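Local coordinates for protein Afp2 (PDB 6RBN) that is a sheath protein of the Serratia entomophila anti-feeding prophage, a contractile injection system, and probably forms part of the contractile sheath around its inner tube, at residues L71-W74 / F75-G79; R50-A53 / E54-E58; F272-S276 / Q277-Q281. All coordinates share one frame; numbering follows the deposited sequence.

Interaction 1 of 3, residues L71-W74 / F75-G79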
loop_
_atom_site.group_PDB
_atom_site.type_symbol
_atom_site.label_atom_id
_atom_site.label_comp_id
_atom_site.label_asym_id
_atom_site.label_seq_id
_atom_site.Cartn_x
_atom_site.Cartn_y
_atom_site.Cartn_z
ATOM N N LEU C 71 -51.486 -84.415 -7.953
ATOM C CA LEU C 71 -51.678 -83.050 -8.420
ATOM C C LEU C 71 -53.043 -82.496 -8.058
ATOM O O LEU C 71 -53.157 -81.302 -7.778
ATOM C CB LEU C 71 -51.464 -82.995 -9.925
ATOM C CG LEU C 71 -49.982 -83.119 -10.236
ATOM C CD1 LEU C 71 -49.768 -83.381 -11.674
ATOM C CD2 LEU C 71 -49.365 -81.814 -9.882
ATOM N N SER C 72 -54.082 -83.332 -8.060
ATOM C CA SER C 72 -55.399 -82.867 -7.644
ATOM C C SER C 72 -55.427 -82.519 -6.163
ATOM O O SER C 72 -56.173 -81.629 -5.753
ATOM C CB SER C 72 -56.454 -83.924 -7.959
ATOM O OG SER C 72 -56.248 -85.083 -7.180
ATOM N N LEU C 73 -54.612 -83.198 -5.357
ATOM C CA LEU C 73 -54.455 -82.856 -3.953
ATOM C C LEU C 73 -53.491 -81.693 -3.767
ATOM O O LEU C 73 -53.546 -81.015 -2.737
ATOM C CB LEU C 73 -53.991 -84.107 -3.195
ATOM C CG LEU C 73 -54.092 -84.334 -1.685
ATOM C CD1 LEU C 73 -52.967 -83.709 -0.908
ATOM C CD2 LEU C 73 -55.433 -83.836 -1.180
ATOM N N TRP C 74 -52.628 -81.437 -4.753
ATOM C CA TRP C 74 -51.741 -80.278 -4.714
ATOM C C TRP C 74 -52.502 -78.982 -4.941
ATOM O O TRP C 74 -52.379 -78.033 -4.158
ATOM C CB TRP C 74 -50.639 -80.422 -5.766
ATOM C CG TRP C 74 -49.795 -79.194 -5.918
ATOM C CD1 TRP C 74 -49.877 -78.263 -6.909
ATOM C CD2 TRP C 74 -48.743 -78.762 -5.053
ATOM N NE1 TRP C 74 -48.948 -77.277 -6.713
ATOM C CE2 TRP C 74 -48.237 -77.561 -5.581
ATOM C CE3 TRP C 74 -48.181 -79.274 -3.883
ATOM C CZ2 TRP C 74 -47.201 -76.864 -4.977
ATOM C CZ3 TRP C 74 -47.148 -78.590 -3.298
ATOM C CH2 TRP C 74 -46.669 -77.396 -3.839
ATOM N N PHE C 75 -53.283 -78.912 -6.020
ATOM C CA PHE C 75 -53.889 -77.650 -6.416
ATOM C C PHE C 75 -55.082 -77.255 -5.563
ATOM O O PHE C 75 -55.489 -76.091 -5.602
ATOM C CB PHE C 75 -54.318 -77.688 -7.882
ATOM C CG PHE C 75 -53.175 -77.667 -8.848
ATOM C CD1 PHE C 75 -52.439 -76.512 -9.035
ATOM C CD2 PHE C 75 -52.870 -78.777 -9.609
ATOM C CE1 PHE C 75 -51.394 -76.483 -9.927
ATOM C CE2 PHE C 75 -51.828 -78.751 -10.504
ATOM C CZ PHE C 75 -51.095 -77.602 -10.668
ATOM N N MET C 76 -55.652 -78.176 -4.794
ATOM C CA MET C 76 -56.785 -77.835 -3.947
ATOM C C MET C 76 -56.364 -77.281 -2.594
ATOM O O MET C 76 -57.227 -77.047 -1.744
ATOM C CB MET C 76 -57.697 -79.047 -3.755
ATOM C CG MET C 76 -57.100 -80.180 -2.969
ATOM S SD MET C 76 -58.253 -81.554 -2.807
ATOM C CE MET C 76 -59.440 -80.856 -1.663
ATOM N N HIS C 77 -55.071 -77.066 -2.373
ATOM C CA HIS C 77 -54.556 -76.426 -1.173
ATOM C C HIS C 77 -53.705 -75.223 -1.541
ATOM O O HIS C 77 -52.634 -74.999 -0.977
ATOM C CB HIS C 77 -53.757 -77.413 -0.332
ATOM C CG HIS C 77 -54.574 -78.555 0.172
ATOM N ND1 HIS C 77 -54.726 -79.726 -0.537
ATOM C CD2 HIS C 77 -55.309 -78.697 1.298
ATOM C CE1 HIS C 77 -55.513 -80.544 0.138
ATOM N NE2 HIS C 77 -55.881 -79.943 1.252
ATOM N N GLY C 78 -54.178 -74.437 -2.480
ATOM C CA GLY C 78 -53.339 -73.418 -3.106
ATOM C C GLY C 78 -52.485 -74.021 -4.221
ATOM O O GLY C 78 -53.016 -74.478 -5.220
ATOM N N GLY C 79 -51.175 -74.019 -4.025
ATOM C CA GLY C 79 -50.286 -74.659 -4.967
ATOM C C GLY C 79 -49.985 -73.796 -6.169
ATOM O O GLY C 79 -50.899 -73.295 -6.827
#

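Interaction 2 of 3, residues R50-A53 / E54-E58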
loop_
_atom_site.group_PDB
_atom_site.type_symbol
_atom_site.label_atom_id
_atom_site.label_comp_id
_atom_site.label_asym_id
_atom_site.label_seq_id
_atom_site.Cartn_x
_atom_site.Cartn_y
_atom_site.Cartn_z
ATOM N N ARG C 50 -49.153 -74.411 -14.249
ATOM C CA ARG C 50 -49.166 -73.253 -13.363
ATOM C C ARG C 50 -50.358 -73.227 -12.419
ATOM O O ARG C 50 -50.240 -72.701 -11.307
ATOM C CB ARG C 50 -49.149 -71.960 -14.178
ATOM C CG ARG C 50 -47.850 -71.721 -14.917
ATOM C CD ARG C 50 -47.891 -70.432 -15.708
ATOM N NE ARG C 50 -46.638 -70.205 -16.419
ATOM C CZ ARG C 50 -46.395 -70.639 -17.652
ATOM N NH1 ARG C 50 -47.321 -71.323 -18.311
ATOM N NH2 ARG C 50 -45.227 -70.388 -18.226
ATOM N N ASN C 51 -51.504 -73.763 -12.828
ATOM C CA ASN C 51 -52.677 -73.795 -11.970
ATOM C C ASN C 51 -53.535 -75.000 -12.336
ATOM O O ASN C 51 -53.152 -75.833 -13.163
ATOM C CB ASN C 51 -53.450 -72.470 -12.044
ATOM C CG ASN C 51 -53.816 -72.061 -13.458
ATOM O OD1 ASN C 51 -53.599 -72.791 -14.418
ATOM N ND2 ASN C 51 -54.371 -70.866 -13.586
ATOM N N TRP C 52 -54.701 -75.089 -11.697
ATOM C CA TRP C 52 -55.608 -76.206 -11.939
ATOM C C TRP C 52 -56.267 -76.113 -13.309
ATOM O O TRP C 52 -56.635 -77.142 -13.886
ATOM C CB TRP C 52 -56.661 -76.258 -10.832
ATOM C CG TRP C 52 -57.692 -77.329 -10.994
ATOM C CD1 TRP C 52 -58.997 -77.158 -11.339
ATOM C CD2 TRP C 52 -57.500 -78.739 -10.843
ATOM N NE1 TRP C 52 -59.636 -78.369 -11.397
ATOM C CE2 TRP C 52 -58.736 -79.356 -11.094
ATOM C CE3 TRP C 52 -56.404 -79.537 -10.510
ATOM C CZ2 TRP C 52 -58.908 -80.734 -11.031
ATOM C CZ3 TRP C 52 -56.578 -80.903 -10.445
ATOM C CH2 TRP C 52 -57.818 -81.487 -10.705
ATOM N N ALA C 53 -56.414 -74.902 -13.845
ATOM C CA ALA C 53 -57.039 -74.738 -15.151
ATOM C C ALA C 53 -56.146 -75.269 -16.267
ATOM O O ALA C 53 -56.639 -75.876 -17.222
ATOM C CB ALA C 53 -57.382 -73.270 -15.388
ATOM N N GLU C 54 -54.832 -75.058 -16.161
ATOM C CA GLU C 54 -53.919 -75.585 -17.170
ATOM C C GLU C 54 -53.748 -77.090 -17.050
ATOM O O GLU C 54 -53.397 -77.751 -18.031
ATOM C CB GLU C 54 -52.557 -74.906 -17.069
ATOM C CG GLU C 54 -52.551 -73.453 -17.473
ATOM C CD GLU C 54 -51.174 -72.837 -17.364
ATOM O OE1 GLU C 54 -50.250 -73.530 -16.890
ATOM O OE2 GLU C 54 -51.015 -71.660 -17.750
ATOM N N PHE C 55 -53.976 -77.647 -15.863
ATOM C CA PHE C 55 -53.798 -79.081 -15.684
ATOM C C PHE C 55 -54.961 -79.870 -16.271
ATOM O O PHE C 55 -54.760 -80.963 -16.810
ATOM C CB PHE C 55 -53.612 -79.399 -14.203
ATOM C CG PHE C 55 -53.507 -80.859 -13.910
ATOM C CD1 PHE C 55 -52.422 -81.588 -14.345
ATOM C CD2 PHE C 55 -54.482 -81.498 -13.168
ATOM C CE1 PHE C 55 -52.328 -82.934 -14.078
ATOM C CE2 PHE C 55 -54.385 -82.842 -12.885
ATOM C CZ PHE C 55 -53.306 -83.560 -13.341
ATOM N N THR C 56 -56.175 -79.330 -16.196
ATOM C CA THR C 56 -57.336 -80.011 -16.754
ATOM C C THR C 56 -57.472 -79.826 -18.258
ATOM O O THR C 56 -58.368 -80.427 -18.856
ATOM C CB THR C 56 -58.612 -79.533 -16.070
ATOM O OG1 THR C 56 -58.759 -78.120 -16.260
ATOM C CG2 THR C 56 -58.562 -79.839 -14.592
ATOM N N VAL C 57 -56.632 -79.000 -18.882
ATOM C CA VAL C 57 -56.598 -78.965 -20.340
ATOM C C VAL C 57 -55.853 -80.179 -20.875
ATOM O O VAL C 57 -56.304 -80.840 -21.817
ATOM C CB VAL C 57 -55.977 -77.642 -20.826
ATOM C CG1 VAL C 57 -55.763 -77.660 -22.327
ATOM C CG2 VAL C 57 -56.876 -76.483 -20.458
ATOM N N GLU C 58 -54.722 -80.520 -20.258
ATOM C CA GLU C 58 -53.931 -81.654 -20.713
ATOM C C GLU C 58 -54.454 -82.984 -20.191
ATOM O O GLU C 58 -54.139 -84.027 -20.773
ATOM C CB GLU C 58 -52.472 -81.475 -20.295
ATOM C CG GLU C 58 -51.791 -80.277 -20.933
ATOM C CD GLU C 58 -51.617 -80.424 -22.432
ATOM O OE1 GLU C 58 -51.412 -81.563 -22.905
ATOM O OE2 GLU C 58 -51.691 -79.398 -23.142
#

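Interaction 3 of 3, residues F272-S276 / Q277-Q281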
loop_
_atom_site.group_PDB
_atom_site.type_symbol
_atom_site.label_atom_id
_atom_site.label_comp_id
_atom_site.label_asym_id
_atom_site.label_seq_id
_atom_site.Cartn_x
_atom_site.Cartn_y
_atom_site.Cartn_z
ATOM N N PHE C 272 -18.896 -61.267 -11.411
ATOM C CA PHE C 272 -18.088 -60.556 -12.407
ATOM C C PHE C 272 -17.843 -59.105 -12.018
ATOM O O PHE C 272 -17.435 -58.303 -12.861
ATOM C CB PHE C 272 -18.675 -60.634 -13.821
ATOM C CG PHE C 272 -18.822 -62.033 -14.331
ATOM C CD1 PHE C 272 -17.727 -62.735 -14.800
ATOM C CD2 PHE C 272 -20.061 -62.648 -14.341
ATOM C CE1 PHE C 272 -17.868 -64.025 -15.265
ATOM C CE2 PHE C 272 -20.207 -63.936 -14.805
ATOM C CZ PHE C 272 -19.112 -64.622 -15.267
ATOM N N GLU C 273 -18.085 -58.751 -10.761
ATOM C CA GLU C 273 -17.585 -57.517 -10.199
ATOM C C GLU C 273 -16.089 -57.679 -9.935
ATOM O O GLU C 273 -15.597 -58.807 -9.858
ATOM C CB GLU C 273 -18.345 -57.196 -8.913
ATOM C CG GLU C 273 -19.824 -56.948 -9.118
ATOM C CD GLU C 273 -20.117 -55.696 -9.912
ATOM O OE1 GLU C 273 -19.355 -54.713 -9.789
ATOM O OE2 GLU C 273 -21.114 -55.694 -10.660
ATOM N N PRO C 274 -15.331 -56.581 -9.833
ATOM C CA PRO C 274 -13.901 -56.710 -9.516
ATOM C C PRO C 274 -13.675 -57.282 -8.124
ATOM O O PRO C 274 -14.281 -56.841 -7.148
ATOM C CB PRO C 274 -13.381 -55.272 -9.626
ATOM C CG PRO C 274 -14.577 -54.419 -9.489
ATOM C CD PRO C 274 -15.678 -55.181 -10.139
ATOM N N ASN C 275 -12.795 -58.281 -8.047
ATOM C CA ASN C 275 -12.525 -59.004 -6.805
ATOM C C ASN C 275 -11.655 -58.124 -5.920
ATOM O O ASN C 275 -10.439 -58.294 -5.808
ATOM C CB ASN C 275 -11.849 -60.336 -7.095
ATOM C CG ASN C 275 -11.897 -61.286 -5.919
ATOM O OD1 ASN C 275 -12.431 -60.962 -4.862
ATOM N ND2 ASN C 275 -11.341 -62.472 -6.102
ATOM N N SER C 276 -12.298 -57.161 -5.269
ATOM C CA SER C 276 -11.596 -56.187 -4.456
ATOM C C SER C 276 -12.353 -55.986 -3.157
ATOM O O SER C 276 -13.500 -56.407 -3.001
ATOM C CB SER C 276 -11.428 -54.858 -5.197
ATOM O OG SER C 276 -12.685 -54.253 -5.437
ATOM N N GLN C 277 -11.690 -55.329 -2.228
ATOM C CA GLN C 277 -12.200 -55.015 -0.899
ATOM C C GLN C 277 -13.456 -54.131 -0.873
ATOM O O GLN C 277 -14.251 -54.290 0.059
ATOM C CB GLN C 277 -11.057 -54.395 -0.086
ATOM C CG GLN C 277 -11.191 -54.437 1.429
ATOM C CD GLN C 277 -11.973 -53.289 2.002
ATOM O OE1 GLN C 277 -12.880 -53.479 2.799
ATOM N NE2 GLN C 277 -11.618 -52.083 1.607
ATOM N N PRO C 278 -13.701 -53.199 -1.816
ATOM C CA PRO C 278 -15.043 -52.591 -1.855
ATOM C C PRO C 278 -16.150 -53.546 -2.253
ATOM O O PRO C 278 -17.298 -53.340 -1.841
ATOM C CB PRO C 278 -14.891 -51.463 -2.880
ATOM C CG PRO C 278 -13.508 -51.105 -2.813
ATOM C CD PRO C 278 -12.762 -52.364 -2.595
ATOM N N THR C 279 -15.856 -54.572 -3.048
ATOM C CA THR C 279 -16.887 -55.532 -3.414
ATOM C C THR C 279 -17.209 -56.466 -2.257
ATOM O O THR C 279 -18.373 -56.828 -2.063
ATOM C CB THR C 279 -16.441 -56.319 -4.648
ATOM O OG1 THR C 279 -16.112 -55.399 -5.695
ATOM C CG2 THR C 279 -17.545 -57.228 -5.156
ATOM N N TRP C 280 -16.201 -56.817 -1.454
ATOM C CA TRP C 280 -16.403 -57.706 -0.315
ATOM C C TRP C 280 -17.248 -57.040 0.756
ATOM O O TRP C 280 -18.004 -57.715 1.459
ATOM C CB TRP C 280 -15.057 -58.103 0.285
ATOM C CG TRP C 280 -14.106 -58.735 -0.672
ATOM C CD1 TRP C 280 -14.396 -59.305 -1.876
ATOM C CD2 TRP C 280 -12.686 -58.770 -0.548
ATOM N NE1 TRP C 280 -13.249 -59.727 -2.489
ATOM C CE2 TRP C 280 -12.182 -59.401 -1.696
ATOM C CE3 TRP C 280 -11.791 -58.338 0.433
ATOM C CZ2 TRP C 280 -10.828 -59.616 -1.887
ATOM C CZ3 TRP C 280 -10.450 -58.550 0.238
ATOM C CH2 TRP C 280 -9.979 -59.186 -0.910
ATOM N N GLN C 281 -17.121 -55.720 0.897
ATOM C CA GLN C 281 -17.992 -54.973 1.791
ATOM C C GLN C 281 -19.412 -54.913 1.261
ATOM O O GLN C 281 -20.364 -54.871 2.045
ATOM C CB GLN C 281 -17.456 -53.559 1.988
ATOM C CG GLN C 281 -16.140 -53.503 2.703
ATOM C CD GLN C 281 -16.222 -54.080 4.089
ATOM O OE1 GLN C 281 -15.639 -55.121 4.376
ATOM N NE2 GLN C 281 -16.972 -53.420 4.954
#

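Interaction 1 of 3, residues L71-W74 / F75-G79
Phe-75 N bonds back to Leu-71 O at 3.0 Å near the end of helix 66-75, and the chain runs on as a loop to Gly-79. The next turn closes only weakly, from His-77 N to Trp-74 O. The side chain of His-77 adds a firmer bond. His-77 ND1 gives a hydrogen to Leu-73 O at 2.8 Å, and that oxygen lies close to the imidazole plane. The donor also lies in the carbonyl plane of Leu-73. On the same ring, His-77 CE1 touches Leu-73 CD2 at 3.5 Å. His-77 NE2 is hydrogen-bonded to the backbone N of Asn-200.

Trp-74 and Phe-75 form an edge-to-face pair. Trp-74 CD1 stands over the centre of the Phe-75 ring, with the planes at 79°. CG of Trp-74 is anti to the backbone N (chi1 172°), and that of Phe-75 is anti to the carbonyl carbon (chi1 -71°), which lets neighbouring residues meet in this way. The chain passes close to the indole at Gly-79, whose CA comes to 3.4 Å from Trp-74 NE1. Leu-71 runs alongside Phe-75, with Leu-71 CD2 4.0 Å from Phe-75 CE2. Met-76 bends at its sulfur, and Met-76 SD reaches Leu-73 CD2 at 4.0 Å.

The exit of the helix is thus largely apolar and buried. The imidazole is bonded at both nitrogens, which fixes its rotation. It also satisfies a carbonyl, Leu-73 O, near the helix end.

Interaction 2 of 3, residues R50-A53 / E54-E58
Trp-52 and Thr-56 cross at about a right angle, one helical turn apart. Thr-56 CG2 sits over one face of the indole, 3.8 Å from the centroid of the five-membered ring of Trp-52, a CH-pi contact. Trp-52 has CG anti to the backbone N, which turns the indole toward the following turn, where the methyl of Thr-56 meets its face. Phe-55 meets the other end of the indole. Phe-55 CD2 is 3.5 Å from Trp-52 CZ3, with the ring planes at 44°, so the pair is oblique. Trp-52 NE1 hydrogen-bonds to Ser-18 OG.

Glu-54 extends beyond CG, back past the start of the helix. Its carboxylate is at 89° to the guanidinium of Arg-50. Glu-54 OE1 accepts from Arg-50 N at 3.0 Å and is met from above the carboxylate plane. Glu-54 OE2 lies near the guanidinium plane, at its edge, but its salt bridge to Arg-50 NH1 is long, 3.8 Å.

Asn-51 is the N-cap. With chi1 at 54°, its CG lies between the backbone N and the carbonyl carbon, which brings Asn-51 OD1 to Glu-54 N at 3.1 Å. The Glu-54 N-H comes from above the side-chain carbonyl plane of Asn-51. The amide and carboxylate planes are steeply turned to each other. Along the helix, Thr-56 N bonds to Trp-52 O at 3.2 Å.

The chemistry divides by side. Aromatic rings and a methyl pack on the buried side. On the more exposed side, Asn-51 takes the N-H of Glu-54 at the helix start, and Glu-54 takes that of Arg-50 just before it. A carboxylate here is probably favourable near the positive end of the helix dipole.

Interaction 3 of 3, residues F272-S276 / Q277-Q281
Thr-279 OG1 gives its hydrogen to Pro-274 O at 2.7 Å, in the carbonyl plane. Trp-280 NE1 gives a second bond, 2.8 Å to Asn-275 OD1. Trp-280 NE1 approaches nearly along the C=O axis of Asn-275 OD1, and that oxygen lies in the indole plane, while the amide is turned 76° to the ring. Asn-275 has CG anti to its backbone N (chi1 -164°), and this carries OD1 over to the indole edge. ND2 of the same amide bonds to Lys-328 O, which pins both its ends.

Ser-276 is the N-cap residue. Ser-276 O accepts from Trp-280 N at 3.1 Å and more weakly from Thr-279 N, and it also lies over one face of the indole. Outward, Thr-279 CG2 packs on Glu-273 CB at 3.8 Å, and Ser-276 OG touches Pro-278 CD at 3.4 Å. Met-329 of strand 328-335 lies against Asn-275, Thr-279 and Trp-280. The carboxylate of Glu-273 makes a salt bridge to Arg-282.

This is the N-terminal end of helix 277-295, entered through an inverse gamma turn centred on Asn-275. It lies in the sheath C-terminal domain, where Glu-273 and Pro-274 extend an antiparallel sheet with a strand of a neighbouring Afp3 subunit.

Interactions 1 and 2 belong to one part of the fold. Their centres are 11 Å apart, and helices 66-75 and 52-58 pack directly: Leu-71 on Phe-55, and Phe-75 and Ser-72 on Trp-52. Interaction 1 is a buried helix end. Interaction 2 is a helix start that is buried on its aromatic side and exposed at its charged side. Interaction 3 stands apart, about 44 Å from interaction 1 between centres, in the C-terminal domain. It is also a helix start, but the N-cap serine makes no capping bond there, unlike the asparagine of interaction 2. Interactions 1 and 2 touch no other chain, whereas interaction 3 borders subunits of Afp3 and Afp1.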